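PDB 6RXD: histidine acid phosphatase from Bifidobacterium longum subsp. infantis, which hydrolyses phytate as a histidine acid phytase and probably also removes phosphate from other inositol polyphosphates and 2,3-bisphosphoglycerate. Local coordinates for residues 40-45 against 372-377; 86-91 against 313-318; 306-311 against 331-336; 376-381 against 444-449. All blocks are in the same frame, centred on the assembly; numbering follows the deposited sequence.

Contact 1: 40-45 against 372-377; sequences ESMARH and QPLLDD
With CG anti to the backbone N (chi1 -176°), Met42 sends its side chain off strand 34-44 toward helix 372-386, and bends at chi2 and chi3 then fold the thioether so that the terminal methyl turns to Leu374. Leu374 also carries CG anti to its N (chi1 179°), which brings its CD2 branch to the methionine. The two side chains cross at about a right angle: Met42 CE lies 3.8 Å from Leu374 CD2, and Met42 CG is 4.0 Å from the same methyl. Around this pair, Met42 also touches Phe378 of the same helix and Ala398 of strand 391-398, and Leu374 touches Phe190. This is the helix-on-sheet layering of the alpha/beta domain of histidine phosphatases, on the strand that runs into the RHG signature beginning with Arg44 and His45. At the other end of the contact the approach is polar and wider, Glu40 OE1 standing 4.2 Å from Asp377 O. Glu40 OE1 is also 5.7 Å from Asp377 OD2, and Arg396 makes a salt bridge to each of the two carboxylates, which probably offsets their proximity.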
loop_
_atom_site.group_PDB
_atom_site.type_symbol
_atom_site.label_atom_id
_atom_site.label_comp_id
_atom_site.label_asym_id
_atom_site.label_seq_id
_atom_site.Cartn_x
_atom_site.Cartn_y
_atom_site.Cartn_z
ATOM N N GLU A 40 16.358 8.901 2.055
ATOM C CA GLU A 40 15.914 7.647 1.450
ATOM C C GLU A 40 14.444 7.402 1.711
ATOM O O GLU A 40 13.847 8.022 2.582
ATOM C CB GLU A 40 16.730 6.466 1.966
ATOM C CG GLU A 40 16.610 6.252 3.455
ATOM C CD GLU A 40 17.345 5.026 3.912
ATOM O OE1 GLU A 40 17.405 4.037 3.150
ATOM O OE2 GLU A 40 17.886 5.054 5.037
ATOM N N SER A 41 13.872 6.484 0.945
ATOM C CA SER A 41 12.435 6.265 1.012
ATOM C C SER A 41 12.063 4.847 0.643
ATOM O O SER A 41 12.820 4.135 -0.024
ATOM C CB SER A 41 11.734 7.210 0.041
ATOM O OG SER A 41 11.975 6.788 -1.286
ATOM N N MET A 42 10.883 4.428 1.082
ATOM C CA MET A 42 10.222 3.305 0.433
ATOM C C MET A 42 8.759 3.689 0.345
ATOM O O MET A 42 8.158 4.122 1.334
ATOM C CB MET A 42 10.399 1.999 1.217
ATOM C CG MET A 42 9.805 0.764 0.515
ATOM S SD MET A 42 8.016 0.544 0.765
ATOM C CE MET A 42 7.956 0.125 2.516
ATOM N N ALA A 43 8.191 3.538 -0.843
ATOM C CA ALA A 43 6.800 3.890 -1.083
ATOM C C ALA A 43 6.069 2.751 -1.753
ATOM O O ALA A 43 6.611 2.078 -2.635
ATOM C CB ALA A 43 6.712 5.144 -1.966
ATOM N N ARG A 44 4.829 2.536 -1.322
ATOM C CA ARG A 44 3.913 1.650 -2.017
ATOM C C ARG A 44 3.536 2.276 -3.356
ATOM O O ARG A 44 3.565 3.495 -3.510
ATOM C CB ARG A 44 2.663 1.471 -1.149
ATOM C CG ARG A 44 1.610 0.543 -1.732
ATOM C CD ARG A 44 0.340 0.559 -0.907
ATOM N NE ARG A 44 -0.629 -0.371 -1.470
ATOM C CZ ARG A 44 -1.907 -0.416 -1.123
ATOM N NH1 ARG A 44 -2.387 0.445 -0.221
ATOM N NH2 ARG A 44 -2.706 -1.302 -1.698
ATOM N N HIS A 45 3.204 1.441 -4.331
ATOM C CA HIS A 45 2.718 1.945 -5.618
ATOM C C HIS A 45 1.468 2.801 -5.408
ATOM O O HIS A 45 0.809 2.731 -4.366
ATOM C CB HIS A 45 2.386 0.763 -6.530
ATOM C CG HIS A 45 1.286 -0.099 -5.993
ATOM N ND1 HIS A 45 -0.042 0.264 -6.053
ATOM C CD2 HIS A 45 1.324 -1.292 -5.354
ATOM C CE1 HIS A 45 -0.778 -0.671 -5.477
ATOM N NE2 HIS A 45 0.027 -1.627 -5.046
ATOM N N GLN A 372 12.758 -7.353 7.888
ATOM C CA GLN A 372 14.121 -7.080 8.347
ATOM C C GLN A 372 15.134 -6.733 7.237
ATOM O O GLN A 372 15.938 -5.824 7.426
ATOM C CB GLN A 372 14.645 -8.217 9.228
ATOM C CG GLN A 372 15.915 -7.859 10.010
ATOM C CD GLN A 372 15.678 -6.754 11.022
ATOM O OE1 GLN A 372 14.709 -6.789 11.783
ATOM N NE2 GLN A 372 16.547 -5.750 11.017
ATOM N N PRO A 373 15.086 -7.424 6.077
ATOM C CA PRO A 373 16.040 -7.048 5.024
ATOM C C PRO A 373 15.890 -5.596 4.582
ATOM O O PRO A 373 16.886 -4.984 4.178
ATOM C CB PRO A 373 15.663 -7.967 3.856
ATOM C CG PRO A 373 15.002 -9.142 4.489
ATOM C CD PRO A 373 14.364 -8.672 5.754
ATOM N N LEU A 374 14.671 -5.060 4.620
ATOM C CA LEU A 374 14.454 -3.674 4.215
ATOM C C LEU A 374 14.964 -2.716 5.287
ATOM O O LEU A 374 15.637 -1.720 4.984
ATOM C CB LEU A 374 12.974 -3.410 3.936
ATOM C CG LEU A 374 12.646 -1.967 3.535
ATOM C CD1 LEU A 374 13.433 -1.541 2.297
ATOM C CD2 LEU A 374 11.145 -1.843 3.293
ATOM N N LEU A 375 14.657 -3.016 6.543
ATOM C CA LEU A 375 15.183 -2.225 7.654
ATOM C C LEU A 375 16.713 -2.292 7.668
ATOM O O LEU A 375 17.377 -1.274 7.862
ATOM C CB LEU A 375 14.599 -2.698 8.988
ATOM C CG LEU A 375 15.112 -1.967 10.235
ATOM C CD1 LEU A 375 14.981 -0.450 10.077
ATOM C CD2 LEU A 375 14.332 -2.450 11.452
ATOM N N ASP A 376 17.272 -3.480 7.437
ATOM C CA ASP A 376 18.724 -3.608 7.293
ATOM C C ASP A 376 19.242 -2.672 6.206
ATOM O O ASP A 376 20.252 -1.998 6.393
ATOM C CB ASP A 376 19.134 -5.046 6.933
ATOM C CG ASP A 376 19.019 -6.013 8.101
ATOM O OD1 ASP A 376 18.847 -5.566 9.257
ATOM O OD2 ASP A 376 19.122 -7.236 7.851
ATOM N N ASP A 377 18.563 -2.625 5.066
ATOM C CA ASP A 377 19.047 -1.799 3.963
ATOM C C ASP A 377 18.865 -0.307 4.233
ATOM O O ASP A 377 19.663 0.514 3.764
ATOM C CB ASP A 377 18.360 -2.160 2.643
ATOM C CG ASP A 377 19.185 -1.750 1.443
ATOM O OD1 ASP A 377 20.339 -2.218 1.343
ATOM O OD2 ASP A 377 18.705 -0.941 0.618
#

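Contact 2: 86-91 against 313-318; sequences SGITAA and IIAADM
In the helical part of the enzyme, beside a zinc site, helix 75-95 packs on the C-terminal part of helix 301-317 and on Met318: Ile88 and Ala91 meet Ala315 and Met318. Each segment contributes two residues three positions apart, and the nearest CA atoms pair Ile88 with Ala315 and Ala91 with Met318. Ile88 reaches across with its longer branch. A chi1 of -164° puts CG1 beside the carbonyl carbon and an extended chi2 carries CD1 outward, until it rests 4.1 Å from Ala315 CA, with the methyl CB of Ala315 at 4.2 Å from the same CD1. Met318 approaches this isoleucine at about a right angle, its SD 4.1 Å from Ile88 CG1. A bend about the CG-SD bond (chi3 72°) delivers CE to Ala91, where it lies 3.9 Å from CB and 4.1 Å from the backbone C. The methyl of Ala91 therefore has Met318 as a neighbour and also comes within about 4 Å of the side chain of His326, which with Glu94 binds the zinc ion about 6 Å from the Ala91 side chain. The contact thus adjoins the metal without supplying a ligand. Thr89 turns away from helix 301-317 and bonds through OG1 to Asp56. Methyl and methylene groups and a thioether sulfur make the side-chain contacts, at ordinary van der Waals separations, so the fit depends on shape and dispersion and not on directed bonds or charge.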
loop_
_atom_site.group_PDB
_atom_site.type_symbol
_atom_site.label_atom_id
_atom_site.label_comp_id
_atom_site.label_asym_id
_atom_site.label_seq_id
_atom_site.Cartn_x
_atom_site.Cartn_y
_atom_site.Cartn_z
ATOM N N SER A 86 -21.484 -0.134 -15.647
ATOM C CA SER A 86 -20.984 0.113 -17.001
ATOM C C SER A 86 -19.886 1.163 -17.000
ATOM O O SER A 86 -18.895 1.056 -17.722
ATOM C CB SER A 86 -22.121 0.570 -17.918
ATOM O OG SER A 86 -23.053 -0.470 -18.105
ATOM N N GLY A 87 -20.073 2.194 -16.175
ATOM C CA GLY A 87 -19.113 3.279 -16.081
ATOM C C GLY A 87 -17.756 2.857 -15.538
ATOM O O GLY A 87 -16.728 3.220 -16.106
ATOM N N ILE A 88 -17.732 2.101 -14.440
ATOM C CA ILE A 88 -16.440 1.694 -13.885
ATOM C C ILE A 88 -15.759 0.660 -14.787
ATOM O O ILE A 88 -14.529 0.630 -14.919
ATOM C CB ILE A 88 -16.536 1.223 -12.405
ATOM C CG1 ILE A 88 -15.136 1.190 -11.776
ATOM C CG2 ILE A 88 -17.212 -0.139 -12.294
ATOM C CD1 ILE A 88 -15.135 1.288 -10.259
ATOM N N THR A 89 -16.560 -0.165 -15.445
ATOM C CA THR A 89 -16.003 -1.120 -16.392
ATOM C C THR A 89 -15.375 -0.382 -17.571
ATOM O O THR A 89 -14.245 -0.671 -17.969
ATOM C CB THR A 89 -17.081 -2.099 -16.853
ATOM O OG1 THR A 89 -17.466 -2.899 -15.733
ATOM C CG2 THR A 89 -16.572 -3.015 -17.984
ATOM N N ALA A 90 -16.092 0.602 -18.109
ATOM C CA ALA A 90 -15.569 1.372 -19.228
ATOM C C ALA A 90 -14.290 2.118 -18.868
ATOM O O ALA A 90 -13.389 2.240 -19.689
ATOM C CB ALA A 90 -16.629 2.338 -19.758
ATOM N N ALA A 91 -14.210 2.627 -17.646
ATOM C CA ALA A 91 -13.011 3.323 -17.197
ATOM C C ALA A 91 -11.817 2.365 -17.158
ATOM O O ALA A 91 -10.694 2.716 -17.549
ATOM C CB ALA A 91 -13.244 3.945 -15.837
ATOM N N ILE A 313 -14.606 1.255 -3.081
ATOM C CA ILE A 313 -13.281 1.699 -2.689
ATOM C C ILE A 313 -12.354 1.899 -3.887
ATOM O O ILE A 313 -11.530 2.816 -3.889
ATOM C CB ILE A 313 -12.662 0.805 -1.603
ATOM C CG1 ILE A 313 -12.356 -0.588 -2.154
ATOM C CG2 ILE A 313 -13.592 0.739 -0.392
ATOM C CD1 ILE A 313 -11.807 -1.561 -1.087
ATOM N N ILE A 314 -12.488 1.064 -4.915
ATOM C CA ILE A 314 -11.670 1.259 -6.116
ATOM C C ILE A 314 -12.118 2.519 -6.871
ATOM O O ILE A 314 -11.308 3.198 -7.490
ATOM C CB ILE A 314 -11.670 0.009 -7.018
ATOM C CG1 ILE A 314 -10.915 -1.134 -6.337
ATOM C CG2 ILE A 314 -10.975 0.273 -8.345
ATOM C CD1 ILE A 314 -9.404 -0.902 -6.216
ATOM N N ALA A 315 -13.410 2.827 -6.809
ATOM C CA ALA A 315 -13.942 4.039 -7.439
ATOM C C ALA A 315 -13.237 5.274 -6.903
ATOM O O ALA A 315 -12.968 6.210 -7.655
ATOM C CB ALA A 315 -15.428 4.155 -7.210
ATOM N N ALA A 316 -12.935 5.284 -5.607
ATOM C CA ALA A 316 -12.212 6.418 -5.022
ATOM C C ALA A 316 -10.824 6.551 -5.637
ATOM O O ALA A 316 -10.317 7.660 -5.827
ATOM C CB ALA A 316 -12.109 6.270 -3.512
ATOM N N ASP A 317 -10.197 5.412 -5.918
ATOM C CA ASP A 317 -8.861 5.385 -6.511
ATOM C C ASP A 317 -8.922 5.773 -7.970
ATOM O O ASP A 317 -7.917 6.200 -8.546
ATOM C CB ASP A 317 -8.261 3.982 -6.377
ATOM C CG ASP A 317 -7.955 3.620 -4.944
ATOM O OD1 ASP A 317 -7.503 2.484 -4.708
ATOM O OD2 ASP A 317 -8.151 4.489 -4.060
ATOM N N MET A 318 -10.104 5.626 -8.567
ATOM C CA MET A 318 -10.304 5.949 -9.978
ATOM C C MET A 318 -11.003 7.290 -10.154
ATOM O O MET A 318 -11.707 7.520 -11.146
ATOM C CB MET A 318 -11.093 4.845 -10.692
ATOM C CG MET A 318 -10.428 3.478 -10.572
ATOM S SD MET A 318 -11.171 2.256 -11.677
ATOM C CE MET A 318 -10.556 2.824 -13.267
#

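Contact 3: 306-311 against 331-336; sequences MDLYNL and DQYFQG
Phe334 lays the end of its ring against the backbone of helix 301-317 at Tyr309, CZ coming to 3.8 Å from Tyr309 CA. Its chi1 of -67° sets CG anti to the carbonyl carbon, aiming the ring at the helix. Tyr309 has the other arrangement: CG is anti to N (chi1 174°), and the phenol crosses the phenylalanine at about a right angle. Phe334 CE1 meets the edge of the Tyr309 ring, 4.1 Å from CD1, while Phe334 CE2 lies 4.4 Å from CG of Leu308. Leu308 reaches Tyr333 too, its CD1 4.4 Å from Tyr333 CD2, obliquely to the ring. Both phenol hydroxyls are held outside the contact, Tyr309 OH by the carbonyl of Tyr9 and Tyr333 OH by Asn84 ND2, and Phe334 also stacks with Tyr312.

Within the helix, Met306 O takes Asn310 ND2 at 2.9 Å and the main-chain N-H of Asn310 from opposite faces of its plane; Asp331 O is met likewise by Gln335 NE2, at 2.8 Å, and the N-H of Phe334.

The 3-10 segment around 331-333, with Phe334, docks on helix 301-317 in the helical region of this branch 2 histidine phosphatase. Phe334 also touches helix 339-357, whose Asp341, seen as a zinc ligand in a structure of this protein, lies about 5 Å away, side chain to side chain.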
loop_
_atom_site.group_PDB
_atom_site.type_symbol
_atom_site.label_atom_id
_atom_site.label_comp_id
_atom_site.label_asym_id
_atom_site.label_seq_id
_atom_site.Cartn_x
_atom_site.Cartn_y
_atom_site.Cartn_z
ATOM N N MET A 306 -19.850 -7.417 -0.535
ATOM C CA MET A 306 -18.413 -7.191 -0.508
ATOM C C MET A 306 -17.899 -6.836 -1.896
ATOM O O MET A 306 -16.969 -6.044 -2.018
ATOM C CB MET A 306 -17.662 -8.405 0.069
ATOM C CG MET A 306 -17.840 -8.599 1.584
ATOM S SD MET A 306 -17.249 -7.217 2.603
ATOM C CE MET A 306 -15.632 -6.964 1.880
ATOM N N ASP A 307 -18.501 -7.393 -2.941
ATOM C CA ASP A 307 -18.133 -6.985 -4.298
ATOM C C ASP A 307 -18.499 -5.522 -4.546
ATOM O O ASP A 307 -17.708 -4.776 -5.140
ATOM C CB ASP A 307 -18.778 -7.891 -5.353
ATOM C CG ASP A 307 -18.199 -9.286 -5.349
ATOM O OD1 ASP A 307 -17.264 -9.532 -4.566
ATOM O OD2 ASP A 307 -18.677 -10.133 -6.130
ATOM N N LEU A 308 -19.668 -5.109 -4.065
ATOM C CA LEU A 308 -20.113 -3.724 -4.226
ATOM C C LEU A 308 -19.202 -2.791 -3.429
ATOM O O LEU A 308 -18.832 -1.713 -3.906
ATOM C CB LEU A 308 -21.581 -3.553 -3.784
ATOM C CG LEU A 308 -22.215 -2.180 -4.045
ATOM C CD1 LEU A 308 -22.090 -1.853 -5.525
ATOM C CD2 LEU A 308 -23.679 -2.204 -3.633
ATOM N N TYR A 309 -18.834 -3.209 -2.220
ATOM C CA TYR A 309 -17.888 -2.438 -1.421
ATOM C C TYR A 309 -16.544 -2.325 -2.134
ATOM O O TYR A 309 -15.922 -1.263 -2.129
ATOM C CB TYR A 309 -17.713 -3.056 -0.031
ATOM C CG TYR A 309 -16.637 -2.373 0.786
ATOM C CD1 TYR A 309 -16.849 -1.115 1.336
ATOM C CD2 TYR A 309 -15.416 -2.987 1.006
ATOM C CE1 TYR A 309 -15.847 -0.488 2.084
ATOM C CE2 TYR A 309 -14.432 -2.371 1.745
ATOM C CZ TYR A 309 -14.652 -1.127 2.276
ATOM O OH TYR A 309 -13.650 -0.529 3.004
ATOM N N ASN A 310 -16.084 -3.408 -2.759
ATOM C CA ASN A 310 -14.824 -3.333 -3.500
ATOM C C ASN A 310 -14.885 -2.338 -4.660
ATOM O O ASN A 310 -13.882 -1.697 -4.994
ATOM C CB ASN A 310 -14.372 -4.717 -3.989
ATOM C CG ASN A 310 -13.513 -5.437 -2.953
ATOM O OD1 ASN A 310 -12.319 -5.158 -2.824
ATOM N ND2 ASN A 310 -14.118 -6.338 -2.202
ATOM N N LEU A 311 -16.052 -2.200 -5.277
ATOM C CA LEU A 311 -16.179 -1.215 -6.354
ATOM C C LEU A 311 -16.176 0.196 -5.786
ATOM O O LEU A 311 -15.582 1.099 -6.369
ATOM C CB LEU A 311 -17.439 -1.469 -7.198
ATOM C CG LEU A 311 -17.451 -2.779 -7.993
ATOM C CD1 LEU A 311 -18.696 -2.805 -8.877
ATOM C CD2 LEU A 311 -16.195 -2.936 -8.844
ATOM N N ASP A 331 -20.490 5.880 -4.276
ATOM C CA ASP A 331 -20.600 6.477 -2.952
ATOM C C ASP A 331 -22.051 6.692 -2.523
ATOM O O ASP A 331 -22.333 6.743 -1.328
ATOM C CB ASP A 331 -19.782 7.770 -2.840
ATOM C CG ASP A 331 -20.149 8.789 -3.884
ATOM O OD1 ASP A 331 -20.542 8.387 -5.000
ATOM O OD2 ASP A 331 -20.031 9.998 -3.589
ATOM N N GLN A 332 -22.973 6.775 -3.485
ATOM C CA GLN A 332 -24.378 6.977 -3.149
ATOM C C GLN A 332 -24.983 5.815 -2.367
ATOM O O GLN A 332 -26.020 5.985 -1.723
ATOM C CB GLN A 332 -25.212 7.172 -4.405
ATOM C CG GLN A 332 -25.462 5.864 -5.121
ATOM C CD GLN A 332 -26.233 6.050 -6.388
ATOM O OE1 GLN A 332 -27.463 6.085 -6.372
ATOM N NE2 GLN A 332 -25.519 6.173 -7.503
ATOM N N TYR A 333 -24.347 4.643 -2.416
ATOM C CA TYR A 333 -24.858 3.478 -1.697
ATOM C C TYR A 333 -24.283 3.391 -0.297
ATOM O O TYR A 333 -24.633 2.488 0.465
ATOM C CB TYR A 333 -24.517 2.176 -2.439
ATOM C CG TYR A 333 -25.016 2.138 -3.868
ATOM C CD1 TYR A 333 -26.374 2.246 -4.154
ATOM C CD2 TYR A 333 -24.130 1.960 -4.926
ATOM C CE1 TYR A 333 -26.834 2.207 -5.461
ATOM C CE2 TYR A 333 -24.582 1.909 -6.239
ATOM C CZ TYR A 333 -25.931 2.042 -6.495
ATOM O OH TYR A 333 -26.400 1.999 -7.794
ATOM N N PHE A 334 -23.408 4.333 0.046
ATOM C CA PHE A 334 -22.727 4.270 1.341
ATOM C C PHE A 334 -22.872 5.563 2.144
ATOM O O PHE A 334 -21.936 5.989 2.822
ATOM C CB PHE A 334 -21.253 3.919 1.133
ATOM C CG PHE A 334 -21.038 2.524 0.597
ATOM C CD1 PHE A 334 -20.918 1.451 1.467
ATOM C CD2 PHE A 334 -20.983 2.283 -0.775
ATOM C CE1 PHE A 334 -20.718 0.159 0.986
ATOM C CE2 PHE A 334 -20.798 0.987 -1.267
ATOM C CZ PHE A 334 -20.660 -0.071 -0.378
ATOM N N GLN A 335 -24.058 6.158 2.070
ATOM C CA GLN A 335 -24.362 7.435 2.725
ATOM C C GLN A 335 -25.160 7.205 4.003
ATOM O O GLN A 335 -25.863 6.204 4.126
ATOM C CB GLN A 335 -25.174 8.327 1.788
ATOM C CG GLN A 335 -24.456 8.707 0.500
ATOM C CD GLN A 335 -23.216 9.531 0.757
ATOM O OE1 GLN A 335 -23.293 10.629 1.314
ATOM N NE2 GLN A 335 -22.061 9.004 0.367
ATOM N N GLY A 336 -25.053 8.131 4.952
ATOM C CA GLY A 336 -25.820 8.039 6.182
ATOM C C GLY A 336 -25.582 6.744 6.925
ATOM O O GLY A 336 -24.436 6.355 7.161
#

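Contact 4: 376-381 against 444-449; sequences DDFLNT and ANVQWD
Phe378 drives the edge of its ring into the face of Trp448 in a T-shaped stack, the planes at 78° and the phenylalanine and six-membered indole centroids 4.8 Å apart. This is the tight part of the contact: Phe378 CD1 stands 3.5 Å from Trp448 CD2, and Phe378 CB adds a CH-pi contact over the same indole, 3.8 Å from CZ3. The phenylalanine chi1 of -104° lies well off a staggered position, a departure that goes with this close fit. Packing slackens on both flanks. Toward the start of the strand, Phe378 CE1 is 4.2 Å from Val446 CG1, while toward the partly exposed side Leu379 CD2 touches the rim of the indole, 3.9 Å from CZ3, and the next residue, Asn380, is exposed. A leucine replacing Trp448 would probably leave the Phe378 edge without an aromatic face to rest on and open a gap beside Leu379. Around the pair, Glu40 of the neighbouring strand touches both rings, and Met470 of strand 467-472 reaches Trp448. Helix segment 376-381 runs at 24° to strand segment 445-449, with axes 11.0 Å apart, a near-parallel helix lying on the mixed sheet as in the layered alpha/beta domain of histidine phosphatases.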
loop_
_atom_site.group_PDB
_atom_site.type_symbol
_atom_site.label_atom_id
_atom_site.label_comp_id
_atom_site.label_asym_id
_atom_site.label_seq_id
_atom_site.Cartn_x
_atom_site.Cartn_y
_atom_site.Cartn_z
ATOM N N ASP A 376 17.272 -3.480 7.437
ATOM C CA ASP A 376 18.724 -3.608 7.293
ATOM C C ASP A 376 19.242 -2.672 6.206
ATOM O O ASP A 376 20.252 -1.998 6.393
ATOM C CB ASP A 376 19.134 -5.046 6.933
ATOM C CG ASP A 376 19.019 -6.013 8.101
ATOM O OD1 ASP A 376 18.847 -5.566 9.257
ATOM O OD2 ASP A 376 19.122 -7.236 7.851
ATOM N N ASP A 377 18.563 -2.625 5.066
ATOM C CA ASP A 377 19.047 -1.799 3.963
ATOM C C ASP A 377 18.865 -0.307 4.233
ATOM O O ASP A 377 19.663 0.514 3.764
ATOM C CB ASP A 377 18.360 -2.160 2.643
ATOM C CG ASP A 377 19.185 -1.750 1.443
ATOM O OD1 ASP A 377 20.339 -2.218 1.343
ATOM O OD2 ASP A 377 18.705 -0.941 0.618
ATOM N N PHE A 378 17.818 0.041 4.976
ATOM C CA PHE A 378 17.607 1.441 5.367
ATOM C C PHE A 378 18.818 1.935 6.148
ATOM O O PHE A 378 19.263 3.070 5.978
ATOM C CB PHE A 378 16.319 1.616 6.188
ATOM C CG PHE A 378 15.171 2.214 5.409
ATOM C CD1 PHE A 378 14.668 3.473 5.745
ATOM C CD2 PHE A 378 14.605 1.531 4.342
ATOM C CE1 PHE A 378 13.610 4.038 5.036
ATOM C CE2 PHE A 378 13.539 2.088 3.620
ATOM C CZ PHE A 378 13.047 3.343 3.971
ATOM N N LEU A 379 19.376 1.073 6.987
ATOM C CA LEU A 379 20.532 1.462 7.790
ATOM C C LEU A 379 21.821 1.323 6.989
ATOM O O LEU A 379 22.707 2.179 7.059
ATOM C CB LEU A 379 20.595 0.623 9.071
ATOM C CG LEU A 379 19.427 0.901 10.027
ATOM C CD1 LEU A 379 19.281 -0.213 11.057
ATOM C CD2 LEU A 379 19.579 2.259 10.720
ATOM N N ASN A 380 21.922 0.246 6.214
ATOM C CA ASN A 380 23.147 -0.026 5.461
ATOM C C ASN A 380 23.462 1.028 4.403
ATOM O O ASN A 380 24.629 1.322 4.150
ATOM C CB ASN A 380 23.093 -1.408 4.806
ATOM C CG ASN A 380 23.302 -2.538 5.796
ATOM O OD1 ASN A 380 23.836 -2.332 6.884
ATOM N ND2 ASN A 380 22.881 -3.744 5.418
ATOM N N THR A 381 22.435 1.569 3.760
ATOM C CA THR A 381 22.663 2.592 2.745
ATOM C C THR A 381 23.077 3.921 3.379
ATOM O O THR A 381 23.774 4.723 2.748
ATOM C CB THR A 381 21.453 2.794 1.791
ATOM O OG1 THR A 381 20.305 3.185 2.543
ATOM C CG2 THR A 381 21.144 1.528 1.001
ATOM N N ALA A 444 1.517 4.900 0.245
ATOM C CA ALA A 444 2.084 4.992 1.589
ATOM C C ALA A 444 3.598 5.004 1.496
ATOM O O ALA A 444 4.172 4.275 0.706
ATOM C CB ALA A 444 1.627 3.799 2.451
ATOM N N ASN A 445 4.248 5.819 2.317
ATOM C CA ASN A 445 5.691 5.888 2.234
ATOM C C ASN A 445 6.366 6.261 3.543
ATOM O O ASN A 445 5.800 6.970 4.382
ATOM C CB ASN A 445 6.132 6.831 1.100
ATOM C CG ASN A 445 5.694 8.268 1.317
ATOM O OD1 ASN A 445 6.455 9.097 1.823
ATOM N ND2 ASN A 445 4.463 8.566 0.946
ATOM N N VAL A 446 7.585 5.768 3.701
ATOM C CA VAL A 446 8.424 6.149 4.818
ATOM C C VAL A 446 9.651 6.811 4.219
ATOM O O VAL A 446 10.224 6.295 3.265
ATOM C CB VAL A 446 8.847 4.911 5.633
ATOM C CG1 VAL A 446 9.935 5.277 6.648
ATOM C CG2 VAL A 446 7.617 4.285 6.336
ATOM N N GLN A 447 10.038 7.962 4.755
ATOM C CA GLN A 447 11.248 8.646 4.297
ATOM C C GLN A 447 12.128 8.982 5.498
ATOM O O GLN A 447 11.620 9.367 6.559
ATOM C CB GLN A 447 10.873 9.927 3.546
ATOM C CG GLN A 447 10.011 9.681 2.299
ATOM C CD GLN A 447 9.804 10.928 1.481
ATOM O OE1 GLN A 447 10.738 11.701 1.254
ATOM N NE2 GLN A 447 8.573 11.135 1.030
ATOM N N TRP A 448 13.439 8.828 5.350
ATOM C CA TRP A 448 14.359 9.248 6.408
ATOM C C TRP A 448 15.300 10.282 5.837
ATOM O O TRP A 448 15.824 10.093 4.730
ATOM C CB TRP A 448 15.221 8.084 6.898
ATOM C CG TRP A 448 14.520 7.021 7.697
ATOM C CD1 TRP A 448 13.191 6.947 8.006
ATOM C CD2 TRP A 448 15.135 5.869 8.276
ATOM N NE1 TRP A 448 12.945 5.808 8.744
ATOM C CE2 TRP A 448 14.125 5.132 8.923
ATOM C CE3 TRP A 448 16.451 5.397 8.314
ATOM C CZ2 TRP A 448 14.387 3.931 9.598
ATOM C CZ3 TRP A 448 16.715 4.205 8.981
ATOM C CH2 TRP A 448 15.684 3.493 9.620
ATOM N N ASP A 449 15.543 11.345 6.604
ATOM C CA ASP A 449 16.566 12.331 6.257
ATOM C C ASP A 449 17.747 12.184 7.202
ATOM O O ASP A 449 17.555 11.997 8.402
ATOM C CB ASP A 449 16.012 13.748 6.391
ATOM C CG ASP A 449 14.850 14.011 5.462
ATOM O OD1 ASP A 449 14.838 13.458 4.348
ATOM O OD2 ASP A 449 13.937 14.765 5.851
#

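How the contacts relate
From the N terminus, strand 34-44 opens contact 1, whose long loop closes only at helix 372-386. Within that loop, helix 75-95 opens contact 2, and contact 3 starts at 306-311 before contact 2 closes at 313-318. Contacts 2 and 3 therefore cross, and both use helix 301-317, where Ile88 touches the carbonyl of Leu311. Contact 3 ends shortly afterwards, at 331-336. Contact 4 begins where contact 1 ends, sharing Asp376 and Asp377, and closes at strand 445-453, the antiparallel neighbour of strand 34-44. Contacts 1 and 4 thus fix one helix to adjacent strands, while contacts 2 and 3, across the chain's centre from them, tie helix 301-317 to helix 75-95 and to the loop before helix 339-357.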